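Local coordinates for GDSL-like protein (Roseburia intestinalis L1-82, PDB 6HFZ) that removes acetyl groups from complex beta-mannans as a two-domain esterase of the GDSL-like (SGNH hydrolase) family, at residues E305-L318 against D333-E347. Sequence-based numbering, arbitrary orientation.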
ATOM      1  N   GLU A 305       7.695  20.148  13.268  1.00 26.18           N
ATOM      2  CA  GLU A 305       6.364  20.092  13.833  1.00 28.86           C
ATOM      3  C   GLU A 305       5.373  20.464  12.724  1.00 25.70           C
ATOM      4  O   GLU A 305       5.680  21.258  11.774  1.00 27.40           O
ATOM      5  CB  GLU A 305       6.266  20.998  15.064  1.00 30.08           C
ATOM      6  CG  GLU A 305       6.118  22.473  14.734  1.00 35.99           C
ATOM      7  CD  GLU A 305       6.154  23.441  15.920  1.00 41.21           C
ATOM      8  OE1 GLU A 305       5.954  22.967  17.082  1.00 38.46           O
ATOM      9  OE2 GLU A 305       6.423  24.662  15.682  1.00 45.56           O
ATOM     10  N   ILE A 306       4.187  19.859  12.785  1.00 21.53           N
ATOM     11  CA  ILE A 306       3.090  20.165  11.900  1.00 21.75           C
ATOM     12  C   ILE A 306       1.913  20.682  12.759  1.00 24.40           C
ATOM     13  O   ILE A 306       1.620  20.126  13.823  1.00 25.16           O
ATOM     14  CB  ILE A 306       2.698  18.928  11.052  1.00 22.59           C
ATOM     15  CG1 ILE A 306       1.585  19.265  10.068  1.00 24.61           C
ATOM     16  CG2 ILE A 306       2.355  17.723  11.908  1.00 21.07           C
ATOM     17  CD1 ILE A 306       1.460  18.281   8.927  1.00 22.53           C
ATOM     18  N   ILE A 307       1.306  21.773  12.284  1.00 24.31           N
ATOM     19  CA  ILE A 307       0.279  22.496  12.946  1.00 28.72           C
ATOM     20  C   ILE A 307      -0.890  22.636  11.983  1.00 26.41           C
ATOM     21  O   ILE A 307      -0.712  23.022  10.832  1.00 26.15           O
ATOM     22  CB  ILE A 307       0.793  23.881  13.366  1.00 33.91           C
ATOM     23  CG1 ILE A 307       1.973  23.768  14.333  1.00 37.86           C
ATOM     24  CG2 ILE A 307      -0.343  24.710  13.960  1.00 36.78           C
ATOM     25  CD1 ILE A 307       2.604  25.105  14.680  1.00 39.34           C
ATOM     26  N   VAL A 308      -2.103  22.341  12.467  1.00 24.67           N
ATOM     27  CA  VAL A 308      -3.271  22.412  11.643  1.00 23.98           C
ATOM     28  C   VAL A 308      -4.154  23.539  12.210  1.00 26.01           C
ATOM     29  O   VAL A 308      -4.423  23.525  13.417  1.00 28.22           O
ATOM     30  CB  VAL A 308      -4.001  21.058  11.580  1.00 26.58           C
ATOM     31  CG1 VAL A 308      -5.296  21.137  10.801  1.00 30.84           C
ATOM     32  CG2 VAL A 308      -3.108  20.002  10.966  1.00 28.21           C
ATOM     33  N   ASP A 309      -4.550  24.472  11.337  1.00 29.56           N
ATOM     34  CA  ASP A 309      -5.498  25.558  11.638  1.00 33.70           C
ATOM     35  C   ASP A 309      -5.031  26.371  12.863  1.00 39.08           C
ATOM     36  O   ASP A 309      -5.847  26.695  13.739  1.00 41.04           O
ATOM     37  CB  ASP A 309      -6.885  24.946  11.889  1.00 33.41           C
ATOM     38  CG  ASP A 309      -7.496  24.289  10.662  1.00 29.36           C
ATOM     39  OD1 ASP A 309      -7.253  24.827   9.548  1.00 29.71           O
ATOM     40  OD2 ASP A 309      -8.214  23.240  10.834  1.00 33.52           O
ATOM     41  N   GLY A 310      -3.720  26.602  12.964  1.00 35.38           N
ATOM     42  CA  GLY A 310      -3.103  27.369  14.050  1.00 41.39           C
ATOM     43  C   GLY A 310      -3.202  26.731  15.431  1.00 43.25           C
ATOM     44  O   GLY A 310      -2.924  27.390  16.440  1.00 48.81           O
ATOM     45  N   ASP A 311      -3.548  25.446  15.519  1.00 40.22           N
ATOM     46  CA  ASP A 311      -3.667  24.765  16.801  1.00 36.41           C
ATOM     47  C   ASP A 311      -2.253  24.382  17.260  1.00 37.24           C
ATOM     48  O   ASP A 311      -1.895  23.194  17.367  1.00 38.40           O
ATOM     49  CB  ASP A 311      -4.610  23.565  16.698  1.00 39.09           C
ATOM     50  CG  ASP A 311      -4.968  22.905  18.018  1.00 42.93           C
ATOM     51  OD1 ASP A 311      -4.517  23.401  19.078  1.00 46.80           O
ATOM     52  OD2 ASP A 311      -5.629  21.851  17.962  1.00 49.82           O
ATOM     53  N   ALA A 312      -1.439  25.415  17.507  1.00 40.03           N
ATOM     54  CA  ALA A 312       0.003  25.287  17.647  1.00 39.71           C
ATOM     55  C   ALA A 312       0.347  24.655  18.990  1.00 39.95           C
ATOM     56  O   ALA A 312       1.424  24.053  19.128  1.00 38.38           O
ATOM     57  CB  ALA A 312       0.683  26.630  17.500  1.00 42.22           C
ATOM     58  N   GLU A 313      -0.553  24.805  19.965  1.00 43.70           N
ATOM     59  CA  GLU A 313      -0.377  24.199  21.273  1.00 43.29           C
ATOM     60  C   GLU A 313      -0.499  22.673  21.145  1.00 42.59           C
ATOM     61  O   GLU A 313      -0.067  21.952  22.043  1.00 43.36           O
ATOM     62  CB  GLU A 313      -1.380  24.768  22.290  1.00 44.79           C
ATOM     63  CG  GLU A 313      -1.178  26.242  22.620  1.00 45.13           C
ATOM     64  CD  GLU A 313       0.033  26.573  23.490  1.00 47.33           C
ATOM     65  OE1 GLU A 313       0.709  25.633  23.942  1.00 45.43           O
ATOM     66  OE2 GLU A 313       0.306  27.778  23.718  1.00 39.41           O
ATOM     67  N   HIS A 314      -1.070  22.198  20.032  1.00 40.62           N
ATOM     68  CA  HIS A 314      -1.234  20.742  19.751  1.00 38.92           C
ATOM     69  C   HIS A 314      -0.501  20.274  18.473  1.00 35.59           C
ATOM     70  O   HIS A 314      -0.923  19.299  17.817  1.00 36.56           O
ATOM     71  CB  HIS A 314      -2.723  20.418  19.671  1.00 39.95           C
ATOM     72  CG  HIS A 314      -3.392  20.641  20.980  1.00 49.60           C
ATOM     73  ND1 HIS A 314      -4.165  21.762  21.228  1.00 54.10           N
ATOM     74  CD2 HIS A 314      -3.339  19.934  22.134  1.00 53.47           C
ATOM     75  CE1 HIS A 314      -4.608  21.712  22.472  1.00 58.51           C
ATOM     76  NE2 HIS A 314      -4.116  20.598  23.049  1.00 59.87           N
ATOM     77  N   ALA A 315       0.621  20.925  18.148  1.00 33.32           N
ATOM     78  CA  ALA A 315       1.503  20.508  17.120  1.00 29.96           C
ATOM     79  C   ALA A 315       1.920  19.040  17.332  1.00 28.51           C
ATOM     80  O   ALA A 315       2.098  18.583  18.473  1.00 30.77           O
ATOM     81  CB  ALA A 315       2.715  21.417  17.107  1.00 31.03           C
ATOM     82  N   VAL A 316       2.090  18.303  16.221  1.00 25.36           N
ATOM     83  CA  VAL A 316       2.653  16.985  16.224  1.00 23.89           C
ATOM     84  C   VAL A 316       4.107  17.058  15.763  1.00 23.96           C
ATOM     85  O   VAL A 316       4.424  17.644  14.720  1.00 22.11           O
ATOM     86  CB  VAL A 316       1.842  16.005  15.360  1.00 25.69           C
ATOM     87  CG1 VAL A 316       2.492  14.644  15.249  1.00 25.86           C
ATOM     88  CG2 VAL A 316       0.423  15.900  15.877  1.00 27.53           C
ATOM     89  N   ARG A 317       4.960  16.376  16.529  1.00 24.69           N
ATOM     90  CA  ARG A 317       6.378  16.239  16.280  1.00 28.78           C
ATOM     91  C   ARG A 317       6.636  15.207  15.185  1.00 24.86           C
ATOM     92  O   ARG A 317       6.218  14.032  15.272  1.00 25.51           O
ATOM     93  CB  ARG A 317       7.117  15.768  17.531  1.00 33.12           C
ATOM     94  CG  ARG A 317       8.624  15.682  17.348  1.00 34.56           C
ATOM     95  CD  ARG A 317       9.253  14.478  18.017  1.00 44.70           C
ATOM     96  NE  ARG A 317       9.960  14.863  19.212  1.00 42.20           N
ATOM     97  CZ  ARG A 317      11.185  15.356  19.238  1.00 35.93           C
ATOM     98  NH1 ARG A 317      12.230  14.649  18.835  1.00 41.17           N
ATOM     99  NH2 ARG A 317      11.335  16.605  19.607  1.00 34.07           N
ATOM    100  N   LEU A 318       7.371  15.649  14.171  1.00 23.73           N
ATOM    101  CA  LEU A 318       7.819  14.780  13.063  1.00 23.01           C
ATOM    102  C   LEU A 318       9.349  14.674  13.186  1.00 24.00           C
ATOM    103  O   LEU A 318      10.120  15.625  12.817  1.00 26.41           O
ATOM    104  CB  LEU A 318       7.394  15.341  11.709  1.00 21.06           C
ATOM    105  CG  LEU A 318       5.971  15.877  11.568  1.00 23.80           C
ATOM    106  CD1 LEU A 318       5.775  16.424  10.143  1.00 23.20           C
ATOM    107  CD2 LEU A 318       4.957  14.779  11.847  1.00 24.19           C
ATOM    108  N   ASP A 333       1.873   9.878   9.026  1.00 20.79           N
ATOM    109  CA  ASP A 333       1.264  10.092  10.332  1.00 20.30           C
ATOM    110  C   ASP A 333      -0.086  10.743  10.134  1.00 20.09           C
ATOM    111  O   ASP A 333      -0.215  11.773   9.402  1.00 21.96           O
ATOM    112  CB  ASP A 333       2.122  10.954  11.257  1.00 19.21           C
ATOM    113  CG  ASP A 333       3.415  10.371  11.791  1.00 24.63           C
ATOM    114  OD1 ASP A 333       3.534   9.136  11.888  1.00 26.95           O
ATOM    115  OD2 ASP A 333       4.282  11.188  12.205  1.00 28.73           O
ATOM    116  N   THR A 334      -1.110  10.199  10.800  1.00 21.54           N
ATOM    117  CA  THR A 334      -2.435  10.805  10.706  1.00 22.07           C
ATOM    118  C   THR A 334      -2.519  11.924  11.745  1.00 24.16           C
ATOM    119  O   THR A 334      -2.252  11.650  12.919  1.00 26.46           O
ATOM    120  CB  THR A 334      -3.579   9.793  10.893  1.00 25.62           C
ATOM    121  OG1 THR A 334      -3.484   8.776   9.893  1.00 24.48           O
ATOM    122  CG2 THR A 334      -4.941  10.452  10.777  1.00 25.97           C
ATOM    123  N   ILE A 335      -2.813  13.155  11.308  1.00 22.85           N
ATOM    124  CA  ILE A 335      -2.738  14.357  12.193  1.00 23.69           C
ATOM    125  C   ILE A 335      -4.134  14.761  12.667  1.00 25.61           C
ATOM    126  O   ILE A 335      -4.288  15.134  13.841  1.00 30.64           O
ATOM    127  CB  ILE A 335      -2.003  15.525  11.495  1.00 23.69           C
ATOM    128  CG1 ILE A 335      -0.611  15.129  11.005  1.00 27.69           C
ATOM    129  CG2 ILE A 335      -1.920  16.729  12.406  1.00 25.75           C
ATOM    130  CD1 ILE A 335       0.229  14.447  12.042  1.00 25.67           C
ATOM    131  N   LEU A 336      -5.099  14.777  11.742  1.00 24.15           N
ATOM    132  CA  LEU A 336      -6.506  15.078  11.977  1.00 26.31           C
ATOM    133  C   LEU A 336      -7.314  13.914  11.413  1.00 26.41           C
ATOM    134  O   LEU A 336      -7.107  13.562  10.251  1.00 23.86           O
ATOM    135  CB  LEU A 336      -6.925  16.355  11.239  1.00 27.63           C
ATOM    136  CG  LEU A 336      -8.381  16.788  11.455  1.00 28.73           C
ATOM    137  CD1 LEU A 336      -8.621  17.131  12.932  1.00 31.09           C
ATOM    138  CD2 LEU A 336      -8.760  17.951  10.563  1.00 28.00           C
ATOM    139  N   GLU A 337      -8.253  13.384  12.203  1.00 23.24           N
ATOM    140  CA  GLU A 337      -9.159  12.366  11.698  1.00 24.96           C
ATOM    141  C   GLU A 337     -10.612  12.675  12.119  1.00 26.59           C
ATOM    142  O   GLU A 337     -10.888  12.966  13.288  1.00 25.41           O
ATOM    143  CB  GLU A 337      -8.736  10.986  12.192  1.00 28.39           C
ATOM    144  CG  GLU A 337      -9.562   9.877  11.565  1.00 32.79           C
ATOM    145  CD  GLU A 337      -9.049   8.467  11.805  1.00 36.27           C
ATOM    146  OE1 GLU A 337      -8.977   8.046  12.977  1.00 33.73           O
ATOM    147  OE2 GLU A 337      -8.759   7.785  10.805  1.00 33.03           O
ATOM    148  N   HIS A 338     -11.509  12.591  11.134  1.00 24.41           N
ATOM    149  CA  HIS A 338     -12.937  12.775  11.262  1.00 27.08           C
ATOM    150  C   HIS A 338     -13.236  14.169  11.837  1.00 28.99           C
ATOM    151  O   HIS A 338     -14.124  14.309  12.669  1.00 30.25           O
ATOM    152  CB  HIS A 338     -13.565  11.653  12.081  1.00 26.18           C
ATOM    153  CG  HIS A 338     -13.383  10.288  11.516  1.00 27.65           C
ATOM    154  ND1 HIS A 338     -13.500   9.165  12.299  1.00 31.91           N
ATOM    155  CD2 HIS A 338     -13.113   9.873  10.258  1.00 29.04           C
ATOM    156  CE1 HIS A 338     -13.281   8.092  11.554  1.00 33.97           C
ATOM    157  NE2 HIS A 338     -13.033   8.509  10.289  1.00 31.82           N
ATOM    158  N   GLY A 339     -12.478  15.168  11.369  1.00 29.49           N
ATOM    159  CA  GLY A 339     -12.644  16.558  11.710  1.00 29.69           C
ATOM    160  C   GLY A 339     -13.673  17.228  10.826  1.00 26.40           C
ATOM    161  O   GLY A 339     -14.443  16.587  10.157  1.00 27.17           O
ATOM    162  N   GLU A 340     -13.665  18.558  10.857  1.00 31.64           N
ATOM    163  CA  GLU A 340     -14.548  19.336  10.054  1.00 30.90           C
ATOM    164  C   GLU A 340     -14.000  19.295   8.633  1.00 29.27           C
ATOM    165  O   GLU A 340     -12.774  19.402   8.416  1.00 29.08           O
ATOM    166  CB  GLU A 340     -14.631  20.765  10.593  1.00 32.08           C
ATOM    167  CG  GLU A 340     -15.442  21.708   9.741  1.00 35.71           C
ATOM    168  CD  GLU A 340     -15.606  23.087  10.354  1.00 41.29           C
ATOM    169  OE1 GLU A 340     -16.678  23.676  10.129  1.00 51.94           O
ATOM    170  OE2 GLU A 340     -14.656  23.566  11.069  1.00 40.57           O
ATOM    171  N   ASN A 341     -14.913  19.087   7.698  1.00 29.69           N
ATOM    172  CA  ASN A 341     -14.595  19.072   6.298  1.00 33.35           C
ATOM    173  C   ASN A 341     -14.587  20.519   5.766  1.00 34.70           C
ATOM    174  O   ASN A 341     -15.624  21.109   5.525  1.00 36.27           O
ATOM    175  CB  ASN A 341     -15.568  18.188   5.522  1.00 35.73           C
ATOM    176  CG  ASN A 341     -14.985  17.757   4.197  1.00 36.98           C
ATOM    177  OD1 ASN A 341     -14.155  18.458   3.607  1.00 35.38           O
ATOM    178  ND2 ASN A 341     -15.357  16.565   3.771  1.00 47.49           N
ATOM    179  N   LYS A 342     -13.383  21.056   5.574  1.00 32.27           N
ATOM    180  CA  LYS A 342     -13.166  22.420   5.135  1.00 31.92           C
ATOM    181  C   LYS A 342     -11.737  22.534   4.598  1.00 32.23           C
ATOM    182  O   LYS A 342     -10.955  21.582   4.667  1.00 30.66           O
ATOM    183  CB  LYS A 342     -13.407  23.383   6.304  1.00 34.48           C
ATOM    184  CG  LYS A 342     -12.453  23.257   7.478  1.00 36.04           C
ATOM    185  CD  LYS A 342     -12.515  24.431   8.458  1.00 39.31           C
ATOM    186  CE  LYS A 342     -11.601  24.214   9.643  1.00 44.27           C
ATOM    187  NZ  LYS A 342     -11.283  25.483  10.346  1.00 52.07           N
ATOM    188  N   VAL A 343     -11.399  23.700   4.050  1.00 30.07           N
ATOM    189  CA  VAL A 343     -10.026  23.965   3.664  1.00 30.48           C
ATOM    190  C   VAL A 343      -9.214  24.264   4.930  1.00 29.86           C
ATOM    191  O   VAL A 343      -9.366  25.309   5.523  1.00 33.09           O
ATOM    192  CB  VAL A 343      -9.921  25.094   2.616  1.00 35.73           C
ATOM    193  CG1 VAL A 343     -10.425  26.433   3.136  1.00 49.37           C
ATOM    194  CG2 VAL A 343      -8.494  25.253   2.128  1.00 39.95           C
ATOM    195  N   HIS A 344      -8.365  23.329   5.359  1.00 26.56           N
ATOM    196  CA  HIS A 344      -7.515  23.476   6.530  1.00 28.94           C
ATOM    197  C   HIS A 344      -6.216  24.196   6.152  1.00 27.97           C
ATOM    198  O   HIS A 344      -5.681  23.943   5.091  1.00 31.86           O
ATOM    199  CB  HIS A 344      -7.186  22.107   7.147  1.00 26.81           C
ATOM    200  CG  HIS A 344      -8.415  21.405   7.635  1.00 25.87           C
ATOM    201  ND1 HIS A 344      -8.936  21.663   8.886  1.00 27.14           N
ATOM    202  CD2 HIS A 344      -9.250  20.518   7.043  1.00 28.26           C
ATOM    203  CE1 HIS A 344     -10.035  20.949   9.058  1.00 27.79           C
ATOM    204  NE2 HIS A 344     -10.235  20.207   7.944  1.00 26.32           N
ATOM    205  N   LYS A 345      -5.699  25.018   7.063  1.00 26.27           N
ATOM    206  CA  LYS A 345      -4.386  25.569   6.896  1.00 29.71           C
ATOM    207  C   LYS A 345      -3.415  24.615   7.591  1.00 27.84           C
ATOM    208  O   LYS A 345      -3.647  24.166   8.722  1.00 29.84           O
ATOM    209  CB  LYS A 345      -4.302  27.006   7.420  1.00 36.94           C
ATOM    210  CG  LYS A 345      -2.885  27.546   7.519  1.00 45.81           C
ATOM    211  CD  LYS A 345      -2.808  29.040   7.809  1.00 59.29           C
ATOM    212  CE  LYS A 345      -1.385  29.557   7.924  1.00 62.33           C
ATOM    213  NZ  LYS A 345      -0.658  28.956   9.068  1.00 68.83           N
ATOM    214  N   VAL A 346      -2.343  24.272   6.876  1.00 24.65           N
ATOM    215  CA  VAL A 346      -1.366  23.384   7.404  1.00 22.06           C
ATOM    216  C   VAL A 346       0.005  24.048   7.318  1.00 24.63           C
ATOM    217  O   VAL A 346       0.397  24.568   6.282  1.00 26.93           O
ATOM    218  CB  VAL A 346      -1.387  22.034   6.662  1.00 20.66           C
ATOM    219  CG1 VAL A 346      -0.367  21.088   7.271  1.00 23.64           C
ATOM    220  CG2 VAL A 346      -2.778  21.432   6.647  1.00 21.29           C
ATOM    221  N   GLU A 347       0.765  23.941   8.391  1.00 24.68           N
ATOM    222  CA  GLU A 347       2.079  24.485   8.416  1.00 25.78           C
ATOM    223  C   GLU A 347       3.032  23.413   8.936  1.00 24.77           C
ATOM    224  O   GLU A 347       2.735  22.747   9.909  1.00 22.65           O
ATOM    225  CB  GLU A 347       2.081  25.753   9.285  1.00 33.60           C
ATOM    226  CG  GLU A 347       3.472  26.340   9.456  1.00 41.06           C
ATOM    227  CD  GLU A 347       3.551  27.685  10.162  1.00 46.17           C
ATOM    228  OE1 GLU A 347       2.709  27.952  11.075  1.00 42.44           O
ATOM    229  OE2 GLU A 347       4.464  28.470   9.793  1.00 52.15           O
TER
HETATM  230  O   HOH W   1       4.398  11.709  14.643  1.00 36.93           O
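Both carboxylate oxygens of Asp309 are taken by the 333-347 segment, one by a ring and one by the backbone. Asp309 OD2 accepts from His344 ND1 at 2.6 Å through its syn lone pair. Asp309 OD1 accepts from Lys345 N at 2.9 Å. Asp309 sits where strand 303-308 runs into a type I' turn, Val308 to Asp311, in the all-beta domain of this esterase. That domain packs two antiparallel sheets face to face, as in a beta-sandwich.

Within one sheet, 305-308 pairs antiparallel with 342-347. Ile307 and Glu347 form the hydrogen-bonded pair, with Ile307 N to Glu347 O 2.9 Å and Glu347 N to Ile307 O 3.0 Å. Val308 and Val346 form the next, non-hydrogen-bonded pair. Asp309 N carries the ladder on to Lys345 O at 2.8 Å.

Strand 329-336 belongs to the other sheet, so its contact is made by side chains. Ile335 reaches across with CG1 anti to its carbonyl carbon (chi1 -55°). Ile335 CD1 lies 3.9 Å from both Ile306 CG2 and Val316 CG1, while Ile335 CG2 meets Val308 CG2. Nearby, Asp333 OD2 is hydrogen-bonded to Tyr293 OH and accepts from a water that also donates to Arg317 O.

The His344 ring is held at both nitrogens. Leu336 CD2 and Lys342 CG lie over opposite faces, and His344 NE2 donates to Glu340 O at 2.7 Å.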